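Nucleoporin NUP170 (Chaetomium thermophilum, PDB 5HAX) is a large scaffold nucleoporin that probably helps build the inner ring of the nuclear pore complex, joining a beta-propeller-like N-terminal part to an alpha-helical part. Local coordinates at residues H56-D60 against K61-H65; H255-G258 against P259-T263; A529-A533 against C534-S538. All blocks are in the same frame, centred on the assembly; numbering follows the deposited sequence.

Contact 1: H56-D60 against K61-H65; sequences HNIPD and KVFEH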
loop_
_atom_site.group_PDB
_atom_site.type_symbol
_atom_site.label_atom_id
_atom_site.label_comp_id
_atom_site.label_asym_id
_atom_site.label_seq_id
_atom_site.Cartn_x
_atom_site.Cartn_y
_atom_site.Cartn_z
ATOM N N HIS A 56 5.738 -16.861 -12.192
ATOM C CA HIS A 56 6.472 -16.579 -13.425
ATOM C C HIS A 56 7.875 -17.157 -13.303
ATOM O O HIS A 56 8.681 -16.673 -12.501
ATOM C CB HIS A 56 6.538 -15.076 -13.701
ATOM C CG HIS A 56 5.201 -14.408 -13.750
ATOM N ND1 HIS A 56 4.320 -14.582 -14.796
ATOM C CD2 HIS A 56 4.600 -13.550 -12.891
ATOM C CE1 HIS A 56 3.230 -13.868 -14.574
ATOM N NE2 HIS A 56 3.375 -13.232 -13.425
ATOM N N ASN A 57 8.174 -18.173 -14.107
ATOM C CA ASN A 57 9.489 -18.796 -14.076
ATOM C C ASN A 57 10.558 -17.845 -14.602
ATOM O O ASN A 57 10.295 -16.970 -15.430
ATOM C CB ASN A 57 9.493 -20.080 -14.906
ATOM C CG ASN A 57 8.771 -21.220 -14.217
ATOM O OD1 ASN A 57 9.316 -21.859 -13.317
ATOM N ND2 ASN A 57 7.542 -21.487 -14.642
ATOM N N ILE A 58 11.775 -18.022 -14.102
ATOM C CA ILE A 58 12.924 -17.292 -14.649
ATOM C C ILE A 58 13.179 -17.777 -16.074
ATOM O O ILE A 58 13.149 -18.996 -16.320
ATOM C CB ILE A 58 14.159 -17.502 -13.766
ATOM C CG1 ILE A 58 13.965 -16.810 -12.412
ATOM C CG2 ILE A 58 15.415 -16.960 -14.448
ATOM C CD1 ILE A 58 15.020 -17.163 -11.377
ATOM N N PRO A 59 13.418 -16.887 -17.039
ATOM C CA PRO A 59 13.687 -17.343 -18.409
ATOM C C PRO A 59 14.886 -18.279 -18.474
ATOM O O PRO A 59 15.858 -18.136 -17.727
ATOM C CB PRO A 59 13.954 -16.039 -19.170
ATOM C CG PRO A 59 13.225 -14.996 -18.392
ATOM C CD PRO A 59 13.324 -15.418 -16.958
ATOM N N ASP A 60 14.803 -19.253 -19.386
ATOM C CA ASP A 60 15.868 -20.241 -19.525
ATOM C C ASP A 60 17.198 -19.592 -19.884
ATOM O O ASP A 60 18.253 -20.060 -19.442
ATOM C CB ASP A 60 15.489 -21.279 -20.583
ATOM C CG ASP A 60 14.362 -22.191 -20.133
ATOM O OD1 ASP A 60 14.321 -22.549 -18.936
ATOM O OD2 ASP A 60 13.518 -22.554 -20.978
ATOM N N LYS A 61 17.172 -18.521 -20.680
ATOM C CA LYS A 61 18.413 -17.846 -21.048
ATOM C C LYS A 61 19.122 -17.273 -19.828
ATOM O O LYS A 61 20.358 -17.212 -19.802
ATOM C CB LYS A 61 18.121 -16.743 -22.067
ATOM C CG LYS A 61 17.941 -17.255 -23.491
ATOM C CD LYS A 61 16.993 -16.375 -24.298
ATOM C CE LYS A 61 17.597 -15.017 -24.614
ATOM N NZ LYS A 61 16.558 -14.043 -25.053
ATOM N N VAL A 62 18.367 -16.854 -18.809
ATOM C CA VAL A 62 18.986 -16.375 -17.578
ATOM C C VAL A 62 19.634 -17.532 -16.826
ATOM O O VAL A 62 20.688 -17.371 -16.200
ATOM C CB VAL A 62 17.946 -15.641 -16.710
ATOM C CG1 VAL A 62 18.571 -15.173 -15.400
ATOM C CG2 VAL A 62 17.359 -14.462 -17.470
ATOM N N PHE A 63 19.014 -18.714 -16.867
ATOM C CA PHE A 63 19.633 -19.889 -16.261
ATOM C C PHE A 63 20.932 -20.250 -16.972
ATOM O O PHE A 63 21.905 -20.666 -16.332
ATOM C CB PHE A 63 18.666 -21.075 -16.290
ATOM C CG PHE A 63 17.561 -20.988 -15.275
ATOM C CD1 PHE A 63 17.844 -21.008 -13.920
ATOM C CD2 PHE A 63 16.237 -20.912 -15.676
ATOM C CE1 PHE A 63 16.829 -20.937 -12.984
ATOM C CE2 PHE A 63 15.219 -20.843 -14.744
ATOM C CZ PHE A 63 15.516 -20.857 -13.396
ATOM N N GLU A 64 20.967 -20.097 -18.299
ATOM C CA GLU A 64 22.194 -20.356 -19.048
ATOM C C GLU A 64 23.309 -19.417 -18.607
ATOM O O GLU A 64 24.450 -19.843 -18.391
ATOM C CB GLU A 64 21.933 -20.209 -20.548
ATOM C CG GLU A 64 20.976 -21.236 -21.130
ATOM C CD GLU A 64 20.633 -20.949 -22.580
ATOM O OE1 GLU A 64 19.691 -21.580 -23.107
ATOM O OE2 GLU A 64 21.305 -20.094 -23.196
ATOM N N HIS A 65 22.996 -18.126 -18.472
ATOM C CA HIS A 65 23.993 -17.165 -18.012
ATOM C C HIS A 65 24.370 -17.411 -16.556
ATOM O O HIS A 65 25.548 -17.320 -16.191
ATOM C CB HIS A 65 23.469 -15.740 -18.189
ATOM C CG HIS A 65 23.387 -15.293 -19.617
ATOM N ND1 HIS A 65 24.488 -15.227 -20.442
ATOM C CD2 HIS A 65 22.335 -14.872 -20.359
ATOM C CE1 HIS A 65 24.118 -14.793 -21.634
ATOM N NE2 HIS A 65 22.816 -14.570 -21.610
#
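Ile58 and Phe63 carry the apolar side of this helix start. The methyl CG2 of Ile58 lies over one face of the Phe63 ring, a CH-pi contact 4.1 Å from the centroid and 19° off the ring normal, shifted toward the rim rather than centred. Chi1 of Ile58 (-68°) places CG2 anti to the backbone nitrogen, and from there the same methyl also meets CB of Val62 at 3.6 Å, the two side chains crossing at about a right angle. Ile58 CB approaches CZ of the ring at 3.6 Å, while Asp60 CA sits at the ring edge, near its plane. Pro59 and Val62 run side by side, pointing the same way, with a looser touch between Pro59 CB and Val62 CG2 of 4.1 Å.

The polar part belongs to the backbone. Pro59 occupies the N-cap position, and its carbonyl oxygen receives two weak hydrogen bonds, from Val62 N at 3.0 Å and from Phe63 N at 3.3 Å. The next bond of the latter spacing is firmer: Glu64 N donates to Asp60 O at 2.9 Å. CG of Glu64 lies 3.4 Å from Asp60 O. Asp60 and Glu64, one helical turn apart, are both exposed, and their carboxylates stay well separated.

Strand 50-57 thus passes through Ile58 and Pro59 directly into helix 60-67. Ile58 still pairs with Thr480 through the backbone, continuing the bonding of His56 with Val482, whereas the cap and the helix lean on the sheet of strands 83-88 and 91-96: Pro59 and Val62 rest on Trp95, Val62 also on Ala86, and the ring of His65 stacks on Phe93.

Contact 2: H255-G258 against P259-T263; sequences HMEG and PEKLT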
loop_
_atom_site.group_PDB
_atom_site.type_symbol
_atom_site.label_atom_id
_atom_site.label_comp_id
_atom_site.label_asym_id
_atom_site.label_seq_id
_atom_site.Cartn_x
_atom_site.Cartn_y
_atom_site.Cartn_z
ATOM N N HIS A 255 19.189 12.396 9.187
ATOM C CA HIS A 255 18.185 13.376 8.793
ATOM C C HIS A 255 18.718 14.212 7.639
ATOM O O HIS A 255 19.870 14.656 7.670
ATOM C CB HIS A 255 17.803 14.279 9.967
ATOM C CG HIS A 255 16.803 15.335 9.613
ATOM N ND1 HIS A 255 17.111 16.678 9.599
ATOM C CD2 HIS A 255 15.500 15.244 9.253
ATOM C CE1 HIS A 255 16.041 17.369 9.249
ATOM N NE2 HIS A 255 15.050 16.523 9.033
ATOM N N MET A 256 17.876 14.420 6.627
ATOM C CA MET A 256 18.229 15.239 5.468
ATOM C C MET A 256 17.783 16.672 5.746
ATOM O O MET A 256 16.704 17.115 5.349
ATOM C CB MET A 256 17.590 14.678 4.204
ATOM C CG MET A 256 18.088 13.291 3.834
ATOM S SD MET A 256 17.120 12.533 2.517
ATOM C CE MET A 256 16.672 10.980 3.288
ATOM N N GLU A 257 18.643 17.407 6.454
ATOM C CA GLU A 257 18.345 18.790 6.804
ATOM C C GLU A 257 18.401 19.726 5.603
ATOM O O GLU A 257 18.037 20.898 5.738
ATOM C CB GLU A 257 19.313 19.282 7.885
ATOM C CG GLU A 257 20.785 19.151 7.525
ATOM C CD GLU A 257 21.698 19.732 8.586
ATOM O OE1 GLU A 257 21.182 20.261 9.595
ATOM O OE2 GLU A 257 22.934 19.659 8.413
ATOM N N GLY A 258 18.843 19.240 4.447
ATOM C CA GLY A 258 18.880 20.035 3.244
ATOM C C GLY A 258 18.980 19.165 2.010
ATOM O O GLY A 258 19.154 17.945 2.093
ATOM N N PRO A 259 18.875 19.782 0.830
ATOM C CA PRO A 259 18.928 19.002 -0.418
ATOM C C PRO A 259 20.261 18.316 -0.659
ATOM O O PRO A 259 20.326 17.420 -1.510
ATOM C CB PRO A 259 18.641 20.051 -1.501
ATOM C CG PRO A 259 19.048 21.350 -0.881
ATOM C CD PRO A 259 18.727 21.225 0.577
ATOM N N GLU A 260 21.318 18.705 0.061
ATOM C CA GLU A 260 22.635 18.109 -0.102
ATOM C C GLU A 260 23.272 17.701 1.218
ATOM O O GLU A 260 24.427 17.261 1.215
ATOM C CB GLU A 260 23.574 19.082 -0.833
ATOM C CG GLU A 260 23.060 19.545 -2.187
ATOM C CD GLU A 260 24.049 20.439 -2.912
ATOM O OE1 GLU A 260 24.717 19.953 -3.849
ATOM O OE2 GLU A 260 24.158 21.629 -2.547
ATOM N N LYS A 261 22.561 17.825 2.337
ATOM C CA LYS A 261 23.091 17.504 3.654
ATOM C C LYS A 261 22.492 16.204 4.177
ATOM O O LYS A 261 21.350 15.851 3.866
ATOM C CB LYS A 261 22.807 18.629 4.654
ATOM C CG LYS A 261 23.714 19.842 4.510
ATOM C CD LYS A 261 23.054 20.955 3.710
ATOM C CE LYS A 261 21.991 21.678 4.526
ATOM N NZ LYS A 261 21.348 22.781 3.757
ATOM N N LEU A 262 23.288 15.499 4.979
ATOM C CA LEU A 262 22.849 14.304 5.692
ATOM C C LEU A 262 23.553 14.294 7.040
ATOM O O LEU A 262 24.786 14.277 7.091
ATOM C CB LEU A 262 23.171 13.029 4.904
ATOM C CG LEU A 262 22.625 11.725 5.493
ATOM C CD1 LEU A 262 21.119 11.648 5.296
ATOM C CD2 LEU A 262 23.318 10.510 4.885
ATOM N N THR A 263 22.778 14.311 8.123
ATOM C CA THR A 263 23.311 14.404 9.477
ATOM C C THR A 263 22.854 13.207 10.294
ATOM O O THR A 263 21.655 12.924 10.368
ATOM C CB THR A 263 22.854 15.700 10.157
ATOM O OG1 THR A 263 23.203 16.825 9.339
ATOM C CG2 THR A 263 23.504 15.848 11.527
#
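His255 N and Thr263 O form the shortest sound polar bond of this hairpin, 2.8 Å long and nearly straight at 167°. Its return partner, Thr263 N to His255 O, measures 3.0 Å, and together the two make His255 and Thr263 a hydrogen-bonded antiparallel pair. Beyond this pair the two arms of the loop are held less firmly, by CA-H...O contacts of Leu262 CA with His255 O and of Met256 CA with Lys261 O, and by a weak bond of 3.4 Å from Lys261 N to Gly258 O at the turn.

The side chains divide between the two surfaces. Met256 and Leu262 lie alongside each other, pointing the same way, CG of Met256 meeting CD1 of Leu262 at 3.7 Å. Both also pack on Leu242 and Phe188 of neighbouring strands. Glu257, by contrast, extends along the exposed side. Its chi1 of 56° sets CG between the backbone nitrogen and the carbonyl carbon, and the extended chain beyond brings OE2 to 3.0 Å from OG1 of Thr263. The Glu257 and Lys261 side chains cross at about a right angle, with CG of Glu257 3.6 Å from CB of Lys261. The Lys261 chain bends at chi2 and chi3, which turns its end back over Gly258, with CE 3.7 Å from Gly258 CA. Its ammonium stays apart from the Glu257 carboxylate, so any attraction between the two charges probably acts only over a distance.

Arg186 NH2 takes the carbonyl oxygen of Lys261 as acceptor, tying the returning arm to a neighbouring loop. A beta hairpin results, joining strand 251-255 to strand 263-268, the last two strands of a four-stranded antiparallel sheet of the kind that forms one blade of a beta-propeller.

Contact 3: A529-A533 against C534-S538; sequences ALAVA and CGQGS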
loop_
_atom_site.group_PDB
_atom_site.type_symbol
_atom_site.label_atom_id
_atom_site.label_comp_id
_atom_site.label_asym_id
_atom_site.label_seq_id
_atom_site.Cartn_x
_atom_site.Cartn_y
_atom_site.Cartn_z
ATOM N N ALA A 529 -22.324 -8.196 1.837
ATOM C CA ALA A 529 -23.328 -8.931 1.077
ATOM C C ALA A 529 -23.910 -8.062 -0.031
ATOM O O ALA A 529 -24.047 -8.503 -1.178
ATOM C CB ALA A 529 -24.432 -9.427 2.012
ATOM N N LEU A 530 -24.249 -6.815 0.297
ATOM C CA LEU A 530 -24.745 -5.888 -0.714
ATOM C C LEU A 530 -23.735 -5.726 -1.843
ATOM O O LEU A 530 -24.094 -5.771 -3.026
ATOM C CB LEU A 530 -25.057 -4.537 -0.070
ATOM C CG LEU A 530 -25.467 -3.408 -1.020
ATOM C CD1 LEU A 530 -26.727 -3.786 -1.785
ATOM C CD2 LEU A 530 -25.666 -2.116 -0.246
ATOM N N ALA A 531 -22.458 -5.553 -1.493
ATOM C CA ALA A 531 -21.422 -5.383 -2.508
ATOM C C ALA A 531 -21.317 -6.614 -3.399
ATOM O O ALA A 531 -21.304 -6.503 -4.630
ATOM C CB ALA A 531 -20.082 -5.084 -1.838
ATOM N N VAL A 532 -21.237 -7.802 -2.792
ATOM C CA VAL A 532 -21.178 -9.034 -3.576
ATOM C C VAL A 532 -22.421 -9.165 -4.446
ATOM O O VAL A 532 -22.335 -9.531 -5.624
ATOM C CB VAL A 532 -21.010 -10.255 -2.650
ATOM C CG1 VAL A 532 -21.121 -11.557 -3.443
ATOM C CG2 VAL A 532 -19.676 -10.191 -1.919
ATOM N N ALA A 533 -23.595 -8.872 -3.881
ATOM C CA ALA A 533 -24.827 -8.927 -4.660
ATOM C C ALA A 533 -24.766 -8.011 -5.874
ATOM O O ALA A 533 -25.369 -8.314 -6.909
ATOM C CB ALA A 533 -26.019 -8.556 -3.780
ATOM N N CYS A 534 -24.040 -6.900 -5.772
ATOM C CA CYS A 534 -23.892 -5.954 -6.869
ATOM C C CYS A 534 -22.738 -6.305 -7.802
ATOM O O CYS A 534 -22.416 -5.513 -8.692
ATOM C CB CYS A 534 -23.703 -4.537 -6.314
ATOM S SG CYS A 534 -25.171 -3.870 -5.502
ATOM N N GLY A 535 -22.108 -7.465 -7.618
ATOM C CA GLY A 535 -21.062 -7.926 -8.506
ATOM C C GLY A 535 -19.648 -7.654 -8.042
ATOM O O GLY A 535 -18.706 -7.985 -8.770
ATOM N N GLN A 536 -19.464 -7.062 -6.864
ATOM C CA GLN A 536 -18.119 -6.822 -6.363
ATOM C C GLN A 536 -17.458 -8.141 -5.982
ATOM O O GLN A 536 -18.097 -9.040 -5.428
ATOM C CB GLN A 536 -18.156 -5.879 -5.161
ATOM C CG GLN A 536 -18.699 -4.492 -5.483
ATOM C CD GLN A 536 -17.742 -3.666 -6.323
ATOM O OE1 GLN A 536 -16.666 -4.129 -6.704
ATOM N NE2 GLN A 536 -18.129 -2.430 -6.611
ATOM N N GLY A 537 -16.166 -8.252 -6.283
ATOM C CA GLY A 537 -15.460 -9.508 -6.173
ATOM C C GLY A 537 -15.582 -10.402 -7.388
ATOM O O GLY A 537 -14.811 -11.362 -7.508
ATOM N N SER A 538 -16.521 -10.113 -8.298
ATOM C CA SER A 538 -16.716 -10.938 -9.484
ATOM C C SER A 538 -15.654 -10.700 -10.547
ATOM O O SER A 538 -15.512 -11.533 -11.449
ATOM C CB SER A 538 -18.096 -10.683 -10.090
ATOM O OG SER A 538 -18.289 -11.468 -11.254
HETATM O O HOH W 1 -19.790 -10.630 -6.816
#
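Cys534, the first residue beyond the helix, still donates its N-H to Leu530 O at 3.0 Å, and more weakly to Ala531 O. With chi1 at -68°, SG stands beside its own backbone nitrogen and meets CD1 of Leu530 at 4.0 Å. Gly535 then takes a positive phi, 97°, where a side chain would be jammed against the preceding carbonyl; its N-H reaches Val532 O at 2.9 Å from above the carbonyl plane. Gln536 closes the wrap, its N donating to Ala531 O at 2.9 Å, again from above the plane. The Gln536 side chain lays CB against Ala531 CB at 3.9 Å, then bends at chi2 and leads away to Tyr594, whose OH bonds to NE2. The backbone carbonyl of Gln536 turns back toward Val532: one water donates to both Gln536 O (2.7 Å) and Val532 O (3.0 Å), giving the latter a second donor. Gly537, also at positive phi, and Ser538 complete a type II turn that begins at Gly535. This is a Schellman motif with Gly535 as the C-prime residue, ending helix 522-533 among the packed helices 490-501, 549-562, 586-599 and 622-640.

How the contacts relate
The three sites show how local bonding passes the chain from one element to the next: contact 1 starts a helix after a strand, contact 2 reverses one strand into the next, and contact 3 ends a helix. Contacts 1 and 2 both fall in the Nup133 N-terminal-like, beta-propeller part, yet their centres lie 41 Å apart and their nearest atoms about 32 Å, on different sheets. Contact 3 follows much later in the chain, among the helices. Its nearest atoms come within about 19 Å of contact 1 but stay about 38 Å from contact 2, which lies on the opposite side of the chain's centre. None of the three touches another.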